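Long-range contacts in rifamycin polyketide synthase (Amycolatopsis mediterranei, PDB 4LN9), which probably removes water from a beta-hydroxyacyl polyketide intermediate, acting as the dehydratase domain of the terminal module of the rifamycin assembly line: residues V78-L86 against F232-L243; A274-R283 against L294-V304. One frame throughout, in Å; residues are numbered along the deposited sequence.

Interaction 1 (V78-L86 against F232-L243); sequences VPGTGLVEL and FGIHPALLDAAL
Glu-85 reaches from helix 80-93 across to the loop leading into helix 236-251, where its carboxylate spans two consecutive backbone N-H groups. Gly-233 N donates to Glu-85 OE2 on the syn side at 2.8 Å, while Ile-234 N gives Glu-85 OE1 a nearly straight bond of 2.9 Å (173°) from above the carboxylate plane. The side chain leaves with CG anti to the backbone N (chi1 159°) and then bends at chi2, which turns the acid into the loop. Glu-85 OE2 is held a second time by His-38 NE2, and also lies in plane at the edge of the Phe-232 ring, 3.4 Å from Phe-232 CD1; ring and carboxylate stand almost perpendicular.

One helical turn earlier, Thr-81 OG1 donates to Pro-236 O at 2.8 Å. That carbonyl also accepts the helical bond from Asp-240 N, and the two donors come from opposite faces of its plane. With chi1 at 55°, Thr-81 turns OG1 to the Pro-236 carbonyl, leaving CG2 to pack against Leu-239 CG, 3.7 Å away. Between the two polar grips, the Pro-236 ring sits on Gly-82, with CG 3.7 Å from Gly-82 CA. His-235 N-caps the second helix, its ND1 taking Ala-237 N in the ring plane. The carboxylate of Asp-240 turns instead to His-244.

The two helices are the central ones of the double hotdog, and the HPALLD sequence starting at His-235 recurs around the active site of polyketide synthase dehydratases. Buried as it is, Glu-85 has donors for both oxygens, which would probably favour the charged form, although Ile-234 O lies 3.2 Å from OE1 and should work the other way. The chemistry implies that the entry to helix 236-251 is fixed to helix 80-93 by directed polar bonds as well as by apolar fit.

Interaction 2 (A274-R283 against L294-V304); sequences AAGASVLRVR and LEAVDESGGLV
Leu-280 and Val-282 both lean against the small methyl of Ala-296, on one face of the antiparallel beta hairpin formed by strands 279-285 and 291-297 in the double hotdog. Leu-280 CD1 comes to 3.9 Å from Ala-296 CB and Val-282 CG1 to 3.7 Å, so the alanine provides the low place that both larger side chains fit into. The bumps continue in both directions: Leu-294 CD1 lies against Val-282 CB, and at the far end Leu-280 CD2 nestles against both methyls of Val-304, on the strand that follows. CG1 of Val-304 also reaches Ala-277 CB at 4.0 Å, closing the seam where the chain approaches the hairpin. Helix 236-251 lies over this apolar face, with Leu-238 on Ala-277 and Leu-280, and Ala-242 on Val-282.

Backbone bonds pair Arg-281 with Val-297 and Arg-283 with Glu-295, and these four side chains occupy the other face. There Val-297 CG2 fills in beside Arg-281 CB, and Phe-167 packs on Val-297. The ends of Arg-283 and Glu-295 part company, the first going to Glu-214 and the second to the backbone N of Ala-164 and Phe-165.

Just past the strand, a type I turn from Asp-298 to Gly-301 brings Glu-299 round to Arg-281. The arginine runs extended from CG to NE, crosses the bent glutamate at about a right angle and grips it side-on, the two planes 43° apart. The salt bridge is two-pronged: Arg-281 NE donates to Glu-299 OE2 at 2.9 Å and Arg-281 NH2 to Glu-299 OE1 at 2.8 Å.

Overall arrangement
From the N terminus, the chain passes through several strands before forming helix 80-93. Some 145 residues separate 78-86 from 232-243, which interaction 1 brings together, closing a long loop and joining the two hotdog halves near the centre of the chain. Interaction 2 opens only afterwards and spans a short hairpin connection within the second half; the two are in series, neither nested nor crossed, with centres about 13 Å apart. They still touch. Gly-233 O probably accepts a hydrogen bond from Gly-276 N, Leu-238 packs on the backbone carbonyls of Ala-277 and Ser-278, and Leu-239 meets Leu-294. Segment 232-243 thus links the first-half helix to the hairpin.

Interaction 1 (V78-L86 against F232-L243)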
loop_
_atom_site.group_PDB
_atom_site.type_symbol
_atom_site.label_atom_id
_atom_site.label_comp_id
_atom_site.label_asym_id
_atom_site.label_seq_id
_atom_site.Cartn_x
_atom_site.Cartn_y
_atom_site.Cartn_z
ATOM N N VAL A 78 3.878 -15.012 16.058
ATOM C CA VAL A 78 2.609 -14.310 16.242
ATOM C C VAL A 78 1.483 -15.331 16.380
ATOM O O VAL A 78 1.447 -16.309 15.632
ATOM C CB VAL A 78 2.300 -13.347 15.073
ATOM C CG1 VAL A 78 0.900 -12.767 15.213
ATOM C CG2 VAL A 78 3.337 -12.234 15.018
ATOM N N PRO A 79 0.731 -15.253 17.487
ATOM C CA PRO A 79 -0.325 -16.242 17.680
ATOM C C PRO A 79 -1.304 -16.245 16.509
ATOM O O PRO A 79 -1.533 -15.205 15.890
ATOM C CB PRO A 79 -1.025 -15.767 18.958
ATOM C CG PRO A 79 -0.704 -14.313 19.055
ATOM C CD PRO A 79 0.682 -14.179 18.495
ATOM N N GLY A 80 -1.890 -17.404 16.227
ATOM C CA GLY A 80 -3.054 -17.483 15.351
ATOM C C GLY A 80 -4.067 -16.376 15.588
ATOM O O GLY A 80 -4.665 -15.860 14.644
ATOM N N THR A 81 -4.291 -16.038 16.854
ATOM C CA THR A 81 -5.285 -15.030 17.214
ATOM C C THR A 81 -4.865 -13.621 16.794
ATOM O O THR A 81 -5.709 -12.752 16.575
ATOM C CB THR A 81 -5.578 -15.044 18.725
ATOM O OG1 THR A 81 -4.353 -14.879 19.452
ATOM C CG2 THR A 81 -6.222 -16.361 19.130
ATOM N N GLY A 82 -3.559 -13.389 16.720
ATOM C CA GLY A 82 -3.049 -12.119 16.213
ATOM C C GLY A 82 -3.358 -11.959 14.739
ATOM O O GLY A 82 -3.724 -10.877 14.281
ATOM N N LEU A 83 -3.248 -13.058 14.002
ATOM C CA LEU A 83 -3.593 -13.073 12.587
ATOM C C LEU A 83 -5.090 -12.862 12.380
ATOM O O LEU A 83 -5.504 -12.089 11.514
ATOM C CB LEU A 83 -3.145 -14.391 11.950
ATOM C CG LEU A 83 -1.633 -14.616 12.004
ATOM C CD1 LEU A 83 -1.238 -15.863 11.227
ATOM C CD2 LEU A 83 -0.900 -13.390 11.475
ATOM N N VAL A 84 -5.893 -13.498 13.227
ATOM C CA VAL A 84 -7.339 -13.285 13.240
ATOM C C VAL A 84 -7.694 -11.815 13.454
ATOM O O VAL A 84 -8.531 -11.261 12.739
ATOM C CB VAL A 84 -8.029 -14.142 14.322
ATOM C CG1 VAL A 84 -9.478 -13.712 14.504
ATOM C CG2 VAL A 84 -7.948 -15.617 13.961
ATOM N N GLU A 85 -7.026 -11.176 14.412
ATOM C CA GLU A 85 -7.278 -9.766 14.711
ATOM C C GLU A 85 -6.914 -8.874 13.527
ATOM O O GLU A 85 -7.633 -7.928 13.204
ATOM C CB GLU A 85 -6.518 -9.325 15.971
ATOM C CG GLU A 85 -6.289 -7.818 16.084
ATOM C CD GLU A 85 -7.517 -7.054 16.561
ATOM O OE1 GLU A 85 -8.521 -7.701 16.927
ATOM O OE2 GLU A 85 -7.481 -5.804 16.559
ATOM N N LEU A 86 -5.779 -9.162 12.899
ATOM C CA LEU A 86 -5.366 -8.434 11.708
ATOM C C LEU A 86 -6.415 -8.563 10.610
ATOM O O LEU A 86 -6.768 -7.580 9.958
ATOM C CB LEU A 86 -4.015 -8.948 11.213
ATOM C CG LEU A 86 -2.869 -8.808 12.217
ATOM C CD1 LEU A 86 -1.566 -9.333 11.632
ATOM C CD2 LEU A 86 -2.721 -7.362 12.665
ATOM N N PHE A 232 -7.271 -2.601 20.557
ATOM C CA PHE A 232 -7.534 -3.733 19.667
ATOM C C PHE A 232 -9.028 -3.903 19.401
ATOM O O PHE A 232 -9.859 -3.474 20.202
ATOM C CB PHE A 232 -6.978 -5.027 20.265
ATOM C CG PHE A 232 -5.495 -5.183 20.103
ATOM C CD1 PHE A 232 -4.948 -5.479 18.866
ATOM C CD2 PHE A 232 -4.657 -5.130 21.203
ATOM C CE1 PHE A 232 -3.587 -5.659 18.719
ATOM C CE2 PHE A 232 -3.296 -5.331 21.068
ATOM C CZ PHE A 232 -2.758 -5.587 19.822
ATOM N N GLY A 233 -9.361 -4.610 18.327
ATOM C CA GLY A 233 -10.664 -5.253 18.219
ATOM C C GLY A 233 -10.863 -6.239 19.352
ATOM O O GLY A 233 -11.705 -6.036 20.228
ATOM N N ILE A 234 -9.993 -7.243 19.402
ATOM C CA ILE A 234 -9.777 -8.010 20.622
ATOM C C ILE A 234 -8.290 -8.337 20.779
ATOM O O ILE A 234 -7.621 -8.678 19.803
ATOM C CB ILE A 234 -10.602 -9.314 20.615
ATOM C CG1 ILE A 234 -10.503 -10.026 21.967
ATOM C CG2 ILE A 234 -10.156 -10.226 19.481
ATOM C CD1 ILE A 234 -11.523 -11.126 22.154
ATOM N N HIS A 235 -7.739 -8.062 21.958
ATOM C CA HIS A 235 -6.323 -8.334 22.197
ATOM C C HIS A 235 -6.004 -9.790 21.958
ATOM O O HIS A 235 -6.748 -10.668 22.408
ATOM C CB HIS A 235 -5.911 -7.904 23.606
ATOM C CG HIS A 235 -4.417 -7.939 23.843
ATOM N ND1 HIS A 235 -3.688 -9.057 23.680
ATOM C CD2 HIS A 235 -3.528 -6.949 24.258
ATOM C CE1 HIS A 235 -2.397 -8.797 23.954
ATOM N NE2 HIS A 235 -2.305 -7.513 24.336
ATOM N N PRO A 236 -5.037 -10.061 21.065
ATOM C CA PRO A 236 -4.757 -11.444 20.692
ATOM C C PRO A 236 -4.492 -12.341 21.901
ATOM O O PRO A 236 -4.749 -13.541 21.841
ATOM C CB PRO A 236 -3.500 -11.322 19.831
ATOM C CG PRO A 236 -3.622 -9.976 19.203
ATOM C CD PRO A 236 -4.305 -9.099 20.220
ATOM N N ALA A 237 -3.978 -11.766 22.984
ATOM C CA ALA A 237 -3.738 -12.536 24.200
ATOM C C ALA A 237 -5.038 -12.884 24.928
ATOM O O ALA A 237 -5.178 -13.983 25.465
ATOM C CB ALA A 237 -2.779 -11.800 25.128
ATOM N N LEU A 238 -6.013 -11.979 24.877
ATOM C CA LEU A 238 -7.340 -12.258 25.425
ATOM C C LEU A 238 -8.041 -13.389 24.671
ATOM O O LEU A 238 -8.519 -14.346 25.282
ATOM C CB LEU A 238 -8.209 -10.997 25.437
ATOM C CG LEU A 238 -9.439 -11.013 26.352
ATOM C CD1 LEU A 238 -9.031 -11.196 27.806
ATOM C CD2 LEU A 238 -10.259 -9.744 26.178
ATOM N N LEU A 239 -8.003 -13.335 23.343
ATOM C CA LEU A 239 -8.602 -14.385 22.530
ATOM C C LEU A 239 -7.839 -15.702 22.651
ATOM O O LEU A 239 -8.445 -16.768 22.760
ATOM C CB LEU A 239 -8.709 -13.958 21.064
ATOM C CG LEU A 239 -9.477 -14.923 20.154
ATOM C CD1 LEU A 239 -10.863 -15.198 20.717
ATOM C CD2 LEU A 239 -9.565 -14.380 18.736
ATOM N N ASP A 240 -6.511 -15.624 22.704
ATOM C CA ASP A 240 -5.702 -16.826 22.872
ATOM C C ASP A 240 -6.004 -17.531 24.189
ATOM O O ASP A 240 -6.105 -18.756 24.235
ATOM C CB ASP A 240 -4.207 -16.518 22.771
ATOM C CG ASP A 240 -3.361 -17.776 22.672
ATOM O OD1 ASP A 240 -3.177 -18.280 21.544
ATOM O OD2 ASP A 240 -2.926 -18.288 23.725
ATOM N N ALA A 241 -6.057 -16.764 25.273
ATOM C CA ALA A 241 -6.344 -17.334 26.586
ATOM C C ALA A 241 -7.753 -17.913 26.631
ATOM O O ALA A 241 -7.987 -18.952 27.250
ATOM C CB ALA A 241 -6.163 -16.287 27.674
ATOM N N ALA A 242 -8.689 -17.241 25.969
ATOM C CA ALA A 242 -10.059 -17.734 25.884
ATOM C C ALA A 242 -10.070 -19.169 25.373
ATOM O O ALA A 242 -10.678 -20.046 25.982
ATOM C CB ALA A 242 -10.894 -16.839 24.979
ATOM N N LEU A 243 -9.213 -19.438 24.387
ATOM C CA LEU A 243 -9.170 -20.755 23.758
ATOM C C LEU A 243 -8.231 -21.725 24.478
ATOM O O LEU A 243 -8.517 -22.920 24.571
ATOM C CB LEU A 243 -8.781 -20.631 22.283
ATOM C CG LEU A 243 -9.812 -19.970 21.364
ATOM C CD1 LEU A 243 -9.160 -19.518 20.067
ATOM C CD2 LEU A 243 -10.972 -20.915 21.086
#

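Interaction 2 (A274-R283 against L294-V304)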
loop_
_atom_site.group_PDB
_atom_site.type_symbol
_atom_site.label_atom_id
_atom_site.label_comp_id
_atom_site.label_asym_id
_atom_site.label_seq_id
_atom_site.Cartn_x
_atom_site.Cartn_y
_atom_site.Cartn_z
ATOM N N ALA A 274 -18.032 -6.750 20.190
ATOM C CA ALA A 274 -17.758 -5.560 20.985
ATOM C C ALA A 274 -16.252 -5.392 21.144
ATOM O O ALA A 274 -15.552 -6.347 21.477
ATOM C CB ALA A 274 -18.426 -5.673 22.351
ATOM N N ALA A 275 -15.748 -4.194 20.856
ATOM C CA ALA A 275 -14.306 -3.989 20.708
ATOM C C ALA A 275 -13.617 -3.623 22.023
ATOM O O ALA A 275 -14.181 -2.913 22.856
ATOM C CB ALA A 275 -14.023 -2.937 19.646
ATOM N N GLY A 276 -12.374 -4.071 22.176
ATOM C CA GLY A 276 -11.463 -3.488 23.153
ATOM C C GLY A 276 -11.666 -4.009 24.565
ATOM O O GLY A 276 -11.275 -3.356 25.531
ATOM N N ALA A 277 -12.198 -5.224 24.684
ATOM C CA ALA A 277 -12.431 -5.843 25.994
ATOM C C ALA A 277 -11.122 -6.254 26.672
ATOM O O ALA A 277 -10.121 -6.495 25.997
ATOM C CB ALA A 277 -13.354 -7.045 25.852
ATOM N N SER A 278 -11.146 -6.414 27.994
ATOM C CA SER A 278 -9.971 -6.915 28.712
ATOM C C SER A 278 -10.282 -8.039 29.700
ATOM O O SER A 278 -9.374 -8.685 30.220
ATOM C CB SER A 278 -9.223 -5.778 29.414
ATOM O OG SER A 278 -10.100 -5.001 30.209
ATOM N N VAL A 279 -11.564 -8.330 29.883
ATOM C CA VAL A 279 -11.987 -9.374 30.808
ATOM C C VAL A 279 -13.183 -10.103 30.200
ATOM O O VAL A 279 -14.021 -9.474 29.557
ATOM C CB VAL A 279 -12.408 -8.759 32.157
ATOM C CG1 VAL A 279 -11.216 -8.098 32.834
ATOM C CG2 VAL A 279 -13.529 -7.749 31.948
ATOM N N LEU A 280 -13.147 -11.433 30.200
ATOM C CA LEU A 280 -14.202 -12.203 29.542
ATOM C C LEU A 280 -14.734 -13.304 30.451
ATOM O O LEU A 280 -13.987 -13.863 31.253
ATOM C CB LEU A 280 -13.688 -12.828 28.244
ATOM C CG LEU A 280 -13.215 -11.928 27.100
ATOM C CD1 LEU A 280 -12.697 -12.800 25.962
ATOM C CD2 LEU A 280 -14.329 -11.011 26.615
ATOM N N ARG A 281 -15.994 -13.674 30.253
ATOM C CA ARG A 281 -16.472 -15.008 30.600
ATOM C C ARG A 281 -16.671 -15.801 29.316
ATOM O O ARG A 281 -17.228 -15.288 28.347
ATOM C CB ARG A 281 -17.808 -14.915 31.340
ATOM C CG ARG A 281 -17.769 -14.121 32.635
ATOM C CD ARG A 281 -19.154 -14.063 33.263
ATOM N NE ARG A 281 -19.258 -12.998 34.256
ATOM C CZ ARG A 281 -20.356 -12.717 34.951
ATOM N NH1 ARG A 281 -21.479 -13.394 34.736
ATOM N NH2 ARG A 281 -20.344 -11.725 35.831
ATOM N N VAL A 282 -16.165 -17.030 29.294
ATOM C CA VAL A 282 -16.121 -17.812 28.063
ATOM C C VAL A 282 -16.712 -19.210 28.245
ATOM O O VAL A 282 -16.642 -19.788 29.332
ATOM C CB VAL A 282 -14.685 -17.919 27.510
ATOM C CG1 VAL A 282 -14.008 -16.557 27.523
ATOM C CG2 VAL A 282 -13.880 -18.925 28.318
ATOM N N ARG A 283 -17.433 -19.672 27.224
ATOM C CA ARG A 283 -17.790 -21.088 27.095
ATOM C C ARG A 283 -17.143 -21.681 25.848
ATOM O O ARG A 283 -17.328 -21.171 24.743
ATOM C CB ARG A 283 -19.313 -21.262 27.014
ATOM C CG ARG A 283 -19.754 -22.686 26.693
ATOM C CD ARG A 283 -21.255 -22.772 26.453
ATOM N NE ARG A 283 -21.705 -24.143 26.221
ATOM C CZ ARG A 283 -21.809 -24.703 25.019
ATOM N NH1 ARG A 283 -21.465 -24.020 23.937
ATOM N NH2 ARG A 283 -22.272 -25.940 24.897
ATOM N N LEU A 294 -16.544 -21.178 20.351
ATOM C CA LEU A 294 -16.346 -20.245 21.452
ATOM C C LEU A 294 -17.445 -19.189 21.461
ATOM O O LEU A 294 -17.889 -18.731 20.407
ATOM C CB LEU A 294 -14.968 -19.582 21.356
ATOM C CG LEU A 294 -14.705 -18.368 22.251
ATOM C CD1 LEU A 294 -14.588 -18.786 23.709
ATOM C CD2 LEU A 294 -13.453 -17.628 21.805
ATOM N N GLU A 295 -17.961 -18.899 22.655
ATOM C CA GLU A 295 -18.757 -17.696 22.889
ATOM C C GLU A 295 -18.201 -17.010 24.129
ATOM O O GLU A 295 -17.861 -17.672 25.109
ATOM C CB GLU A 295 -20.232 -18.068 23.113
ATOM C CG GLU A 295 -21.191 -16.884 23.194
ATOM C CD GLU A 295 -22.657 -17.296 23.131
ATOM O OE1 GLU A 295 -23.071 -18.161 23.933
ATOM O OE2 GLU A 295 -23.408 -16.720 22.312
ATOM N N ALA A 296 -17.989 -15.701 24.041
ATOM C CA ALA A 296 -17.424 -14.955 25.156
ATOM C C ALA A 296 -18.170 -13.641 25.360
ATOM O O ALA A 296 -18.603 -13.007 24.397
ATOM C CB ALA A 296 -15.941 -14.702 24.932
ATOM N N VAL A 297 -18.458 -13.326 26.622
ATOM C CA VAL A 297 -19.110 -12.069 26.981
ATOM C C VAL A 297 -18.216 -11.246 27.905
ATOM O O VAL A 297 -17.281 -11.776 28.508
ATOM C CB VAL A 297 -20.472 -12.303 27.676
ATOM C CG1 VAL A 297 -21.439 -13.019 26.744
ATOM C CG2 VAL A 297 -20.293 -13.081 28.974
ATOM N N ASP A 298 -18.459 -9.937 27.964
ATOM C CA ASP A 298 -17.789 -9.107 28.964
ATOM C C ASP A 298 -18.545 -9.159 30.286
ATOM O O ASP A 298 -19.542 -9.869 30.407
ATOM C CB ASP A 298 -17.626 -7.663 28.473
ATOM C CG ASP A 298 -18.953 -6.992 28.161
ATOM O OD1 ASP A 298 -19.959 -7.310 28.831
ATOM O OD2 ASP A 298 -18.964 -6.077 27.311
ATOM N N GLU A 299 -18.038 -8.460 31.294
ATOM C CA GLU A 299 -18.576 -8.606 32.640
ATOM C C GLU A 299 -19.976 -8.011 32.775
ATOM O O GLU A 299 -20.757 -8.432 33.630
ATOM C CB GLU A 299 -17.622 -8.001 33.669
ATOM C CG GLU A 299 -16.559 -8.981 34.140
ATOM C CD GLU A 299 -17.159 -10.249 34.718
ATOM O OE1 GLU A 299 -18.015 -10.137 35.622
ATOM O OE2 GLU A 299 -16.870 -11.345 34.191
ATOM N N SER A 300 -20.337 -7.152 31.829
ATOM C CA SER A 300 -21.688 -6.616 31.767
ATOM C C SER A 300 -22.627 -7.570 31.034
ATOM O O SER A 300 -23.845 -7.388 31.052
ATOM C CB SER A 300 -21.692 -5.239 31.096
ATOM O OG SER A 300 -21.703 -5.358 29.684
ATOM N N GLY A 301 -22.072 -8.653 30.502
ATOM C CA GLY A 301 -22.890 -9.705 29.909
ATOM C C GLY A 301 -23.127 -9.515 28.421
ATOM O O GLY A 301 -23.800 -10.325 27.787
ATOM N N GLY A 302 -22.549 -8.461 27.851
ATOM C CA GLY A 302 -22.655 -8.226 26.411
ATOM C C GLY A 302 -21.740 -9.139 25.615
ATOM O O GLY A 302 -20.604 -9.383 26.017
ATOM N N LEU A 303 -22.188 -9.566 24.439
ATOM C CA LEU A 303 -21.349 -10.389 23.564
ATOM C C LEU A 303 -20.049 -9.677 23.186
ATOM O O LEU A 303 -20.076 -8.531 22.732
ATOM C CB LEU A 303 -22.108 -10.749 22.289
ATOM C CG LEU A 303 -22.734 -12.138 22.167
ATOM C CD1 LEU A 303 -23.323 -12.293 20.766
ATOM C CD2 LEU A 303 -21.716 -13.234 22.446
ATOM N N VAL A 304 -18.959 -10.442 23.139
ATOM C CA VAL A 304 -17.679 -9.927 22.656
ATOM C C VAL A 304 -17.152 -10.670 21.424
ATOM O O VAL A 304 -16.798 -10.044 20.425
ATOM C CB VAL A 304 -16.607 -9.915 23.766
ATOM C CG1 VAL A 304 -15.275 -9.423 23.217
ATOM C CG2 VAL A 304 -17.062 -9.049 24.933
HETATM O O HOH W 1 -14.737 -12.695 33.872
#